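Glucose-6-phosphate 1-dehydrogenase (Kluyveromyces lactis, PDB 7E6I) catalyses the NADP+-dependent oxidation of D-glucose 6-phosphate to 6-phospho-D-glucono-1,5-lactone, which opens the oxidative branch of the pentose phosphate pathway. Local coordinates at residues A384-P387 with G388-E392; L250-L253 with T254-R257; E226-G229 with G230-D233; D434-D437 with V438-L442; P171-E175 with D176-R180. All coordinates share one frame; numbering follows the deposited sequence.

Contact 1. Residues A384-P387 with G388-E392; sequences AKTP and GLANE
Lys385 and Thr386 both reach across this turn, one with a long arched chain and the other with a short branch. The loop links the antiparallel strands 377-385 and 393-401 as the tip of a beta hairpin. The lysine starts with CG anti to the backbone N (chi1 -160°) and then bends at chi3 and chi4, which brings the ammonium back over the loop. There NZ donates to Gly388 O (2.9 Å), to Ala390 O (2.8 Å) and, on its own side, to Thr386 O. On the way, its CD passes OD1 of Asn391 at 3.7 Å, the two side chains crossing at about a right angle. Thr386 grips Glu392 O twice: its N comes in straight at 2.8 Å, while OG1, also at 2.8 Å, approaches from well above the carbonyl plane. Its other branch, CG2, rests on Ala390 CB at 3.9 Å. A valine in place of Thr386 would probably leave Glu392 O without its hydroxyl donor and the turn's closing end less firmly held. Water 1 bridges Pro387 O and Ala390 N. Since three carbonyl oxygens surround the ammonium, its charge is probably steadied by peptide dipoles at this exposed tip, with Lys385 bridging the turn from one side to the other.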
loop_
_atom_site.group_PDB
_atom_site.type_symbol
_atom_site.label_atom_id
_atom_site.label_comp_id
_atom_site.label_asym_id
_atom_site.label_seq_id
_atom_site.Cartn_x
_atom_site.Cartn_y
_atom_site.Cartn_z
ATOM N N ALA A 384 6.993 4.541 35.382
ATOM C CA ALA A 384 6.347 3.995 36.563
ATOM C C ALA A 384 7.324 4.075 37.714
ATOM O O ALA A 384 8.543 4.030 37.518
ATOM C CB ALA A 384 5.883 2.548 36.348
ATOM N N LYS A 385 6.772 4.218 38.909
ATOM C CA LYS A 385 7.580 4.162 40.111
ATOM C C LYS A 385 8.228 2.787 40.264
ATOM O O LYS A 385 7.603 1.751 40.028
ATOM C CB LYS A 385 6.721 4.486 41.327
ATOM C CG LYS A 385 7.523 4.923 42.537
ATOM C CD LYS A 385 6.701 4.827 43.808
ATOM C CE LYS A 385 6.698 3.392 44.344
ATOM N NZ LYS A 385 7.741 3.214 45.376
ATOM N N THR A 386 9.494 2.788 40.648
ATOM C CA THR A 386 10.154 1.548 41.034
ATOM C C THR A 386 9.416 0.893 42.198
ATOM O O THR A 386 9.150 1.557 43.212
ATOM C CB THR A 386 11.599 1.817 41.430
ATOM O OG1 THR A 386 12.220 2.638 40.431
ATOM C CG2 THR A 386 12.351 0.500 41.548
ATOM N N PRO A 387 9.082 -0.391 42.099
ATOM C CA PRO A 387 8.348 -1.058 43.184
ATOM C C PRO A 387 9.108 -1.016 44.500
ATOM O O PRO A 387 10.333 -1.153 44.533
ATOM C CB PRO A 387 8.204 -2.499 42.682
ATOM C CG PRO A 387 8.468 -2.439 41.208
ATOM C CD PRO A 387 9.377 -1.290 40.971
ATOM N N GLY A 388 8.360 -0.819 45.592
ATOM C CA GLY A 388 8.916 -0.950 46.926
ATOM C C GLY A 388 9.369 0.334 47.587
ATOM O O GLY A 388 8.773 1.390 47.369
ATOM N N LEU A 389 10.404 0.256 48.428
ATOM C CA LEU A 389 10.902 1.449 49.109
ATOM C C LEU A 389 11.390 2.489 48.114
ATOM O O LEU A 389 11.202 3.692 48.314
ATOM C CB LEU A 389 12.045 1.082 50.055
ATOM C CG LEU A 389 11.879 0.936 51.569
ATOM C CD1 LEU A 389 10.605 0.252 51.957
ATOM C CD2 LEU A 389 13.090 0.225 52.175
ATOM N N ALA A 390 12.051 2.040 47.055
ATOM C CA ALA A 390 12.680 2.948 46.116
ATOM C C ALA A 390 11.664 3.932 45.566
ATOM O O ALA A 390 10.526 3.573 45.256
ATOM C CB ALA A 390 13.307 2.157 44.976
ATOM N N ASN A 391 12.082 5.188 45.452
ATOM C CA ASN A 391 11.213 6.200 44.869
ATOM C C ASN A 391 11.848 6.828 43.636
ATOM O O ASN A 391 12.080 8.041 43.592
ATOM C CB ASN A 391 10.875 7.268 45.891
ATOM C CG ASN A 391 9.594 7.963 45.568
ATOM O OD1 ASN A 391 8.513 7.396 45.740
ATOM N ND2 ASN A 391 9.691 9.188 45.065
ATOM N N GLU A 392 12.157 6.013 42.642
ATOM C CA GLU A 392 12.715 6.494 41.392
ATOM C C GLU A 392 11.835 6.020 40.247
ATOM O O GLU A 392 10.999 5.121 40.402
ATOM C CB GLU A 392 14.156 6.005 41.186
ATOM C CG GLU A 392 15.119 6.348 42.336
ATOM C CD GLU A 392 15.513 7.818 42.356
ATOM O OE1 GLU A 392 15.112 8.558 41.424
ATOM O OE2 GLU A 392 16.213 8.237 43.309
HETATM O O HOH W 1 12.872 -0.960 46.621
#

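Contact 2. Residues L250-L253 with T254-R257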
loop_
_atom_site.group_PDB
_atom_site.type_symbol
_atom_site.label_atom_id
_atom_site.label_comp_id
_atom_site.label_asym_id
_atom_site.label_seq_id
_atom_site.Cartn_x
_atom_site.Cartn_y
_atom_site.Cartn_z
ATOM N N LEU A 250 0.601 7.713 6.535
ATOM C CA LEU A 250 0.680 8.991 7.241
ATOM C C LEU A 250 -0.674 9.666 7.249
ATOM O O LEU A 250 -1.096 10.271 8.243
ATOM C CB LEU A 250 1.723 9.883 6.565
ATOM C CG LEU A 250 1.876 11.310 7.085
ATOM C CD1 LEU A 250 2.263 11.283 8.582
ATOM C CD2 LEU A 250 2.909 12.073 6.247
ATOM N N THR A 251 -1.381 9.519 6.150
ATOM C CA THR A 251 -2.717 10.070 6.014
ATOM C C THR A 251 -3.676 9.456 7.043
ATOM O O THR A 251 -4.452 10.167 7.696
ATOM C CB THR A 251 -3.119 9.825 4.553
ATOM O OG1 THR A 251 -3.132 11.062 3.851
ATOM C CG2 THR A 251 -4.377 9.169 4.415
ATOM N N LEU A 252 -3.586 8.141 7.253
ATOM C CA LEU A 252 -4.395 7.495 8.275
ATOM C C LEU A 252 -4.026 7.962 9.680
ATOM O O LEU A 252 -4.880 7.945 10.572
ATOM C CB LEU A 252 -4.243 5.990 8.155
ATOM C CG LEU A 252 -4.770 5.444 6.833
ATOM C CD1 LEU A 252 -4.311 4.000 6.604
ATOM C CD2 LEU A 252 -6.298 5.557 6.816
ATOM N N LEU A 253 -2.767 8.366 9.908
ATOM C CA LEU A 253 -2.333 8.810 11.230
ATOM C C LEU A 253 -2.680 10.259 11.523
ATOM O O LEU A 253 -2.705 10.651 12.699
ATOM C CB LEU A 253 -0.819 8.657 11.379
ATOM C CG LEU A 253 -0.247 7.246 11.336
ATOM C CD1 LEU A 253 1.277 7.306 11.087
ATOM C CD2 LEU A 253 -0.571 6.474 12.611
ATOM N N THR A 254 -2.918 11.074 10.490
ATOM C CA THR A 254 -3.105 12.504 10.691
ATOM C C THR A 254 -4.509 13.001 10.368
ATOM O O THR A 254 -4.844 14.126 10.757
ATOM C CB THR A 254 -2.094 13.307 9.848
ATOM O OG1 THR A 254 -2.236 12.953 8.468
ATOM C CG2 THR A 254 -0.652 13.036 10.274
ATOM N N MET A 255 -5.333 12.218 9.661
ATOM C CA MET A 255 -6.649 12.731 9.295
ATOM C C MET A 255 -7.508 12.954 10.528
ATOM O O MET A 255 -7.242 12.418 11.607
ATOM C CB MET A 255 -7.395 11.769 8.373
ATOM C CG MET A 255 -7.762 10.444 9.029
ATOM S SD MET A 255 -8.271 9.180 7.859
ATOM C CE MET A 255 -10.039 9.163 8.215
ATOM N N GLU A 256 -8.566 13.742 10.352
ATOM C CA GLU A 256 -9.606 13.849 11.369
ATOM C C GLU A 256 -10.564 12.665 11.270
ATOM O O GLU A 256 -10.522 11.863 10.326
ATOM C CB GLU A 256 -10.395 15.147 11.228
ATOM C CG GLU A 256 -9.547 16.413 11.268
ATOM C CD GLU A 256 -8.905 16.662 12.631
ATOM O OE1 GLU A 256 -9.579 16.443 13.673
ATOM O OE2 GLU A 256 -7.727 17.086 12.659
ATOM N N ARG A 257 -11.442 12.569 12.263
ATOM C CA ARG A 257 -12.336 11.424 12.378
ATOM C C ARG A 257 -13.410 11.503 11.300
ATOM O O ARG A 257 -14.017 12.558 11.114
ATOM C CB ARG A 257 -12.975 11.390 13.774
ATOM C CG ARG A 257 -14.062 10.328 13.981
ATOM C CD ARG A 257 -14.954 10.643 15.197
ATOM N NE ARG A 257 -14.143 10.700 16.404
ATOM C CZ ARG A 257 -13.920 9.660 17.208
ATOM N NH1 ARG A 257 -14.490 8.481 16.944
ATOM N NH2 ARG A 257 -13.134 9.798 18.283
#
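Thr254, the last residue of helix 236-254, folds its hydroxyl back onto Leu250 O, and polar bonds form the first group of interactions here. OG1 donates at 2.9 Å, reaching the oxygen from above the carbonyl plane; with chi1 at 57° it sits between its own N and carbonyl carbon, facing the preceding turn. Thr254 N adds only weak bonds, to Leu250 O and Thr251 O. The sounder backbone link is Met255 N to Thr251 O at 3.0 Å, although Met255 itself has already left helical geometry. Apolar contacts make the second group. Leu250 CD1 meets Thr254 CG2 at 3.8 Å, and Met255 SD lies 4.3 Å from Leu252 CD2. Side chains from other parts of the fold supply the third group: Arg197 donates to the carbonyls of Leu252 and Met255, Trp207 to that of Leu253, and Trp328 to that of Thr254. A buried helix end leaves carbonyls without the next turn's N-H groups, and here indole and guanidinium donors meet that need, while the Thr254 hydroxyl reinforces a weak bond one turn back; the positive charge of Arg197 probably also suits the negative end of the helix dipole.

Contact 3. Residues E226-G229 with G230-D233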
loop_
_atom_site.group_PDB
_atom_site.type_symbol
_atom_site.label_atom_id
_atom_site.label_comp_id
_atom_site.label_asym_id
_atom_site.label_seq_id
_atom_site.Cartn_x
_atom_site.Cartn_y
_atom_site.Cartn_z
ATOM N N GLU A 226 19.528 -5.031 -7.287
ATOM C CA GLU A 226 20.431 -5.738 -8.199
ATOM C C GLU A 226 19.663 -6.528 -9.251
ATOM O O GLU A 226 18.722 -7.271 -8.945
ATOM C CB GLU A 226 21.354 -6.679 -7.420
ATOM C CG GLU A 226 22.030 -6.044 -6.216
ATOM C CD GLU A 226 21.322 -6.366 -4.905
ATOM O OE1 GLU A 226 20.080 -6.188 -4.822
ATOM O OE2 GLU A 226 22.014 -6.799 -3.954
ATOM N N GLY A 227 20.077 -6.371 -10.499
ATOM C CA GLY A 227 19.358 -6.989 -11.587
ATOM C C GLY A 227 18.410 -6.006 -12.230
ATOM O O GLY A 227 18.324 -5.917 -13.458
ATOM N N ARG A 228 17.697 -5.241 -11.408
ATOM C CA ARG A 228 16.698 -4.317 -11.919
ATOM C C ARG A 228 17.118 -2.862 -11.754
ATOM O O ARG A 228 16.279 -1.964 -11.841
ATOM C CB ARG A 228 15.357 -4.573 -11.236
ATOM C CG ARG A 228 15.089 -6.039 -10.976
ATOM C CD ARG A 228 13.622 -6.291 -10.636
ATOM N NE ARG A 228 12.845 -6.498 -11.858
ATOM C CZ ARG A 228 12.155 -5.542 -12.483
ATOM N NH1 ARG A 228 12.116 -4.302 -11.994
ATOM N NH2 ARG A 228 11.493 -5.827 -13.598
ATOM N N GLY A 229 18.396 -2.606 -11.532
ATOM C CA GLY A 229 18.827 -1.231 -11.350
ATOM C C GLY A 229 18.396 -0.307 -12.475
ATOM O O GLY A 229 18.040 0.853 -12.240
ATOM N N GLY A 230 18.426 -0.801 -13.717
ATOM C CA GLY A 230 18.115 0.057 -14.849
ATOM C C GLY A 230 16.667 0.493 -14.854
ATOM O O GLY A 230 16.346 1.620 -15.236
ATOM N N TYR A 231 15.774 -0.394 -14.423
ATOM C CA TYR A 231 14.368 -0.037 -14.276
ATOM C C TYR A 231 14.167 0.956 -13.137
ATOM O O TYR A 231 13.421 1.935 -13.272
ATOM C CB TYR A 231 13.548 -1.296 -14.020
ATOM C CG TYR A 231 13.478 -2.225 -15.201
ATOM C CD1 TYR A 231 13.006 -1.781 -16.431
ATOM C CD2 TYR A 231 13.891 -3.551 -15.092
ATOM C CE1 TYR A 231 12.940 -2.632 -17.520
ATOM C CE2 TYR A 231 13.833 -4.407 -16.173
ATOM C CZ TYR A 231 13.353 -3.943 -17.383
ATOM O OH TYR A 231 13.297 -4.789 -18.463
ATOM N N PHE A 232 14.813 0.710 -12.001
ATOM C CA PHE A 232 14.616 1.560 -10.841
ATOM C C PHE A 232 15.109 2.973 -11.091
ATOM O O PHE A 232 14.667 3.907 -10.405
ATOM C CB PHE A 232 15.327 0.942 -9.641
ATOM C CG PHE A 232 14.882 1.486 -8.315
ATOM C CD1 PHE A 232 13.708 1.047 -7.729
ATOM C CD2 PHE A 232 15.653 2.417 -7.640
ATOM C CE1 PHE A 232 13.310 1.529 -6.491
ATOM C CE2 PHE A 232 15.251 2.910 -6.414
ATOM C CZ PHE A 232 14.082 2.464 -5.838
ATOM N N ASP A 233 15.985 3.150 -12.085
ATOM C CA ASP A 233 16.677 4.422 -12.255
ATOM C C ASP A 233 15.701 5.558 -12.512
ATOM O O ASP A 233 15.874 6.661 -11.989
ATOM C CB ASP A 233 17.687 4.324 -13.394
ATOM C CG ASP A 233 18.679 5.451 -13.367
ATOM O OD1 ASP A 233 19.484 5.470 -12.416
ATOM O OD2 ASP A 233 18.646 6.325 -14.265
#
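Arg228 and Tyr231 meet in a local contact round the first turn of a short helix, where Arg228 holds the N-cap position and the ring stands three residues further on. The turn follows strand 212-220 of the large mixed sheet and leads towards helix 236-254. The arginine chain bends at chi3 (87°), which folds the guanidinium back over the tyrosine side chain. Tyr231 CD2 lies over one face of that group, displaced toward its rim, with NH1 and NH2 each 3.6 Å from CD2. The two planes are only 17° apart, yet NH2 reaches the ring obliquely, with CE2 its next neighbour at 3.8 Å. Tyr231 CB also sits against Arg228 O, at 3.6 Å.

The backbone shows the start of a helix clearly: Phe232 N donates to Arg228 O at 3.1 Å in a nearly straight bond, the i to i+4 link of an alpha-helical turn. N-H groups at such a beginning lack partners in a preceding turn, and here Asp304 OD2 accepts from Gly229 N and Thr306 OG1 from Gly230 N; Asp304 OD2 also takes Gly227 N of the loop before the helix. Gly227 has a positive phi at which a side chain would press on the carbonyl O of Glu226.

Phe232 sends its ring the other way, with CG anti to the backbone N, close to Asp240 and Lys339 of the substrate pocket, its side chain about 5 Å from the bound glucose 6-phosphate. Asp233 OD1, next in the chain, accepts from Ser311 OG and Tyr301 OH.

Contact 4. Residues D434-D437 with V438-L442; sequences DELD and VSWKL
Asp437 and Lys441 form an i to i+4 salt bridge on the side of helix 433-451, and Asp437 is the residue most enclosed by the contact. With its CG anti to the backbone N (chi1 -179°), the carboxylate leans towards the following turn, where the lysine chain comes across it obliquely. Modelled at 2.4 Å, the pair Asp437 OD2 and Lys441 NZ is best read as a salt bridge whose exact length is doubtful. Lys441 CD also runs beside OD2, and its N is bonded to Asp437 O.

Val438 comes next. Its CG2 stands beside its own N, and therefore over the oxygen that this N binds: CG2 lies 3.2 Å from Asp434 O, and N donates to the same atom at 2.9 Å.

Leu436 is the third. It lies alongside Trp440, both side chains pointing the same way, and CD1 touches the indole at NE1 (3.9 Å). Leu436 O accepts twice, from Trp440 N at 3.0 Å and from Ser439 OG, also at 3.0 Å.

Around this helix, Trp440 and Asp437 pack on Leu159 of helix 159-169, Val438 meets Leu274 of helix 263-276, and Ser439 touches Leu247 of helix 236-254. Glu435 ties in further, binding Lys270 and Gln248, so the helix is wedged among three others.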
loop_
_atom_site.group_PDB
_atom_site.type_symbol
_atom_site.label_atom_id
_atom_site.label_comp_id
_atom_site.label_asym_id
_atom_site.label_seq_id
_atom_site.Cartn_x
_atom_site.Cartn_y
_atom_site.Cartn_z
ATOM N N ASP A 434 -9.375 12.379 -6.362
ATOM C CA ASP A 434 -8.833 13.607 -5.775
ATOM C C ASP A 434 -7.670 13.309 -4.837
ATOM O O ASP A 434 -6.704 14.088 -4.771
ATOM C CB ASP A 434 -9.920 14.417 -5.049
ATOM C CG ASP A 434 -10.723 13.602 -4.017
ATOM O OD1 ASP A 434 -10.585 12.360 -3.946
ATOM O OD2 ASP A 434 -11.529 14.224 -3.277
ATOM N N GLU A 435 -7.741 12.182 -4.130
ATOM C CA GLU A 435 -6.623 11.709 -3.323
ATOM C C GLU A 435 -5.361 11.558 -4.169
ATOM O O GLU A 435 -4.269 12.001 -3.785
ATOM C CB GLU A 435 -7.023 10.376 -2.691
ATOM C CG GLU A 435 -6.114 9.833 -1.633
ATOM C CD GLU A 435 -6.639 8.506 -1.067
ATOM O OE1 GLU A 435 -7.719 8.032 -1.509
ATOM O OE2 GLU A 435 -5.976 7.934 -0.174
ATOM N N LEU A 436 -5.494 10.918 -5.328
ATOM C CA LEU A 436 -4.380 10.795 -6.258
ATOM C C LEU A 436 -3.882 12.167 -6.694
ATOM O O LEU A 436 -2.674 12.452 -6.675
ATOM C CB LEU A 436 -4.839 9.981 -7.470
ATOM C CG LEU A 436 -3.906 9.056 -8.224
ATOM C CD1 LEU A 436 -2.808 8.522 -7.325
ATOM C CD2 LEU A 436 -4.746 7.929 -8.801
ATOM N N ASP A 437 -4.810 13.036 -7.087
ATOM C CA ASP A 437 -4.417 14.330 -7.619
ATOM C C ASP A 437 -3.626 15.126 -6.592
ATOM O O ASP A 437 -2.558 15.667 -6.901
ATOM C CB ASP A 437 -5.652 15.101 -8.071
ATOM C CG ASP A 437 -5.302 16.444 -8.652
ATOM O OD1 ASP A 437 -4.564 16.499 -9.657
ATOM O OD2 ASP A 437 -5.756 17.460 -8.091
ATOM N N VAL A 438 -4.120 15.186 -5.349
ATOM C CA VAL A 438 -3.442 15.983 -4.328
ATOM C C VAL A 438 -2.097 15.365 -3.960
ATOM O O VAL A 438 -1.116 16.079 -3.704
ATOM C CB VAL A 438 -4.337 16.144 -3.092
ATOM C CG1 VAL A 438 -3.619 16.966 -2.040
ATOM C CG2 VAL A 438 -5.633 16.799 -3.484
ATOM N N SER A 439 -2.018 14.035 -3.926
ATOM C CA SER A 439 -0.747 13.431 -3.560
ATOM C C SER A 439 0.314 13.715 -4.622
ATOM O O SER A 439 1.482 13.928 -4.290
ATOM C CB SER A 439 -0.923 11.930 -3.325
ATOM O OG SER A 439 -0.881 11.210 -4.550
ATOM N N TRP A 440 -0.079 13.775 -5.897
ATOM C CA TRP A 440 0.878 14.127 -6.942
ATOM C C TRP A 440 1.203 15.619 -6.945
ATOM O O TRP A 440 2.350 15.988 -7.216
ATOM C CB TRP A 440 0.370 13.673 -8.319
ATOM C CG TRP A 440 0.666 12.204 -8.591
ATOM C CD1 TRP A 440 -0.241 11.213 -8.854
ATOM C CD2 TRP A 440 1.955 11.578 -8.595
ATOM N NE1 TRP A 440 0.401 10.010 -9.022
ATOM C CE2 TRP A 440 1.750 10.205 -8.864
ATOM C CE3 TRP A 440 3.266 12.043 -8.392
ATOM C CZ2 TRP A 440 2.803 9.294 -8.940
ATOM C CZ3 TRP A 440 4.308 11.139 -8.465
ATOM C CH2 TRP A 440 4.070 9.777 -8.739
ATOM N N LYS A 441 0.240 16.489 -6.608
ATOM C CA LYS A 441 0.555 17.913 -6.492
ATOM C C LYS A 441 1.597 18.157 -5.408
ATOM O O LYS A 441 2.405 19.092 -5.513
ATOM C CB LYS A 441 -0.711 18.722 -6.191
ATOM C CG LYS A 441 -1.541 19.081 -7.411
ATOM C CD LYS A 441 -2.993 19.412 -7.036
ATOM C CE LYS A 441 -3.662 20.203 -8.176
ATOM N NZ LYS A 441 -4.904 19.597 -8.748
ATOM N N LEU A 442 1.606 17.311 -4.375
ATOM C CA LEU A 442 2.533 17.458 -3.262
ATOM C C LEU A 442 3.947 17.017 -3.638
ATOM O O LEU A 442 4.922 17.711 -3.329
ATOM C CB LEU A 442 2.014 16.655 -2.065
ATOM C CG LEU A 442 2.896 16.648 -0.820
ATOM C CD1 LEU A 442 3.093 18.072 -0.314
ATOM C CD2 LEU A 442 2.323 15.761 0.282
#

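Contact 5. Residues P171-E175 with D176-R180; sequences PLFSE and DELFR
The carboxylate of Glu175 and the guanidinium of Arg180 lie nearly coplanar, 6° apart, and meet edge to edge. The grip is end-on: NH1 donates to OE1 at 3.0 Å and NH2 to OE2 at 2.9 Å, each oxygen using its syn lone pair. Glu175 bends at chi2 (-56°) while Arg180 runs extended from CG to NE, which brings the two flat ends together. At the edge of the Phe173 ring sits Glu177 OE2, 3.7 Å from CD1, with the carboxylate turned 64° from the ring. Leu178 CD1 stands obliquely to that ring and touches Phe173 CB at 3.8 Å. Glu177 OE2 also takes Ser174 N on its anti lone pair, at 3.0 Å, while OE1 is held by Tyr141. Weak backbone bonds from Glu177 N and Leu178 N to Ser174 O tighten the turn. A glutamine in place of Glu175 would probably cost the guanidinium its charged mate and one of its two paired acceptors, leaving Gln166 and Val431 O to steady it. The turn joins helix 159-169 to strand 178-181, closing a beta-alpha-beta unit of the Rossmann-type domain, with Phe173 packed onto Val149 of strand 146-152 and Glu175 OE1 accepting from Asp433 N of helix 433-451.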
loop_
_atom_site.group_PDB
_atom_site.type_symbol
_atom_site.label_atom_id
_atom_site.label_comp_id
_atom_site.label_asym_id
_atom_site.label_seq_id
_atom_site.Cartn_x
_atom_site.Cartn_y
_atom_site.Cartn_z
ATOM N N PRO A 171 -14.278 9.389 -18.117
ATOM C CA PRO A 171 -15.479 9.170 -18.941
ATOM C C PRO A 171 -15.824 7.712 -19.117
ATOM O O PRO A 171 -16.918 7.405 -19.601
ATOM C CB PRO A 171 -15.116 9.818 -20.281
ATOM C CG PRO A 171 -14.013 10.772 -19.954
ATOM C CD PRO A 171 -13.223 10.061 -18.897
ATOM N N LEU A 172 -14.942 6.796 -18.738
ATOM C CA LEU A 172 -15.220 5.381 -18.900
ATOM C C LEU A 172 -15.832 4.761 -17.658
ATOM O O LEU A 172 -16.824 4.040 -17.769
ATOM C CB LEU A 172 -13.939 4.624 -19.278
ATOM C CG LEU A 172 -13.113 5.280 -20.386
ATOM C CD1 LEU A 172 -11.817 4.520 -20.685
ATOM C CD2 LEU A 172 -13.974 5.389 -21.630
ATOM N N PHE A 173 -15.256 5.015 -16.483
ATOM C CA PHE A 173 -15.723 4.407 -15.246
ATOM C C PHE A 173 -15.717 5.444 -14.137
ATOM O O PHE A 173 -14.727 6.160 -13.957
ATOM C CB PHE A 173 -14.853 3.214 -14.864
ATOM C CG PHE A 173 -15.054 2.039 -15.746
ATOM C CD1 PHE A 173 -16.203 1.259 -15.627
ATOM C CD2 PHE A 173 -14.119 1.724 -16.724
ATOM C CE1 PHE A 173 -16.409 0.167 -16.446
ATOM C CE2 PHE A 173 -14.316 0.629 -17.562
ATOM C CZ PHE A 173 -15.460 -0.152 -17.425
ATOM N N SER A 174 -16.819 5.521 -13.401
ATOM C CA SER A 174 -16.941 6.458 -12.298
ATOM C C SER A 174 -16.162 5.975 -11.073
ATOM O O SER A 174 -15.731 4.820 -10.979
ATOM C CB SER A 174 -18.400 6.628 -11.930
ATOM O OG SER A 174 -18.842 5.424 -11.338
ATOM N N GLU A 175 -16.006 6.888 -10.109
ATOM C CA GLU A 175 -15.345 6.548 -8.858
ATOM C C GLU A 175 -16.029 5.381 -8.167
ATOM O O GLU A 175 -15.364 4.576 -7.506
ATOM C CB GLU A 175 -15.296 7.775 -7.943
ATOM C CG GLU A 175 -14.337 8.858 -8.433
ATOM C CD GLU A 175 -12.914 8.338 -8.628
ATOM O OE1 GLU A 175 -12.345 7.770 -7.662
ATOM O OE2 GLU A 175 -12.362 8.493 -9.746
ATOM N N ASP A 176 -17.346 5.243 -8.341
ATOM C CA ASP A 176 -18.077 4.159 -7.688
ATOM C C ASP A 176 -17.724 2.791 -8.255
ATOM O O ASP A 176 -17.770 1.796 -7.522
ATOM C CB ASP A 176 -19.576 4.403 -7.797
ATOM C CG ASP A 176 -20.105 5.217 -6.635
ATOM O OD1 ASP A 176 -19.897 4.808 -5.461
ATOM O OD2 ASP A 176 -20.720 6.274 -6.892
ATOM N N GLU A 177 -17.370 2.718 -9.543
ATOM C CA GLU A 177 -16.998 1.466 -10.188
ATOM C C GLU A 177 -15.498 1.187 -10.148
ATOM O O GLU A 177 -15.084 0.039 -10.372
ATOM C CB GLU A 177 -17.465 1.479 -11.648
ATOM C CG GLU A 177 -18.957 1.768 -11.817
ATOM C CD GLU A 177 -19.322 2.222 -13.226
ATOM O OE1 GLU A 177 -20.248 1.621 -13.818
ATOM O OE2 GLU A 177 -18.687 3.182 -13.736
ATOM N N LEU A 178 -14.682 2.208 -9.875
ATOM C CA LEU A 178 -13.226 2.114 -9.883
ATOM C C LEU A 178 -12.695 1.735 -8.503
ATOM O O LEU A 178 -13.090 2.326 -7.493
ATOM C CB LEU A 178 -12.646 3.460 -10.309
ATOM C CG LEU A 178 -11.889 3.578 -11.624
ATOM C CD1 LEU A 178 -12.067 2.327 -12.484
ATOM C CD2 LEU A 178 -12.319 4.843 -12.341
ATOM N N PHE A 179 -11.787 0.766 -8.454
ATOM C CA PHE A 179 -11.164 0.364 -7.190
ATOM C C PHE A 179 -9.649 0.399 -7.375
ATOM O O PHE A 179 -9.048 -0.586 -7.822
ATOM C CB PHE A 179 -11.649 -1.001 -6.756
ATOM C CG PHE A 179 -13.052 -1.004 -6.209
ATOM C CD1 PHE A 179 -14.143 -0.885 -7.061
ATOM C CD2 PHE A 179 -13.281 -1.111 -4.835
ATOM C CE1 PHE A 179 -15.433 -0.887 -6.555
ATOM C CE2 PHE A 179 -14.560 -1.111 -4.320
ATOM C CZ PHE A 179 -15.643 -1.006 -5.179
ATOM N N ARG A 180 -9.040 1.540 -7.039
ATOM C CA ARG A 180 -7.604 1.746 -7.198
ATOM C C ARG A 180 -6.871 1.224 -5.974
ATOM O O ARG A 180 -7.140 1.645 -4.847
ATOM C CB ARG A 180 -7.273 3.225 -7.396
ATOM C CG ARG A 180 -7.739 3.842 -8.702
ATOM C CD ARG A 180 -7.255 5.285 -8.793
ATOM N NE ARG A 180 -8.018 6.093 -9.738
ATOM C CZ ARG A 180 -9.247 6.559 -9.514
ATOM N NH1 ARG A 180 -9.856 6.304 -8.371
ATOM N NH2 ARG A 180 -9.868 7.296 -10.432
#

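How the contacts relate
Along the chain the order is contact 5, then 3, 2, 1 and 4. Contact 5 belongs to the NAD-binding domain, at the edge strand of its parallel sheet; the other four lie in the C-terminal domain. Only contacts 4 and 5 touch, Leu436 CD2 meeting Arg180 CD at 3.6 Å, so helix 433-451 of one domain packs there against the edge strand of the other. Contact 2 lies about 15 Å from contact 4, centre to centre, at the end of helix 236-254, which contact 3 precedes in sequence. Contact 1 stands apart, about 60 Å from contact 5 between centres, at the tip of a hairpin of the mixed sheet, while contact 3 lies close to the bound substrate through Phe232.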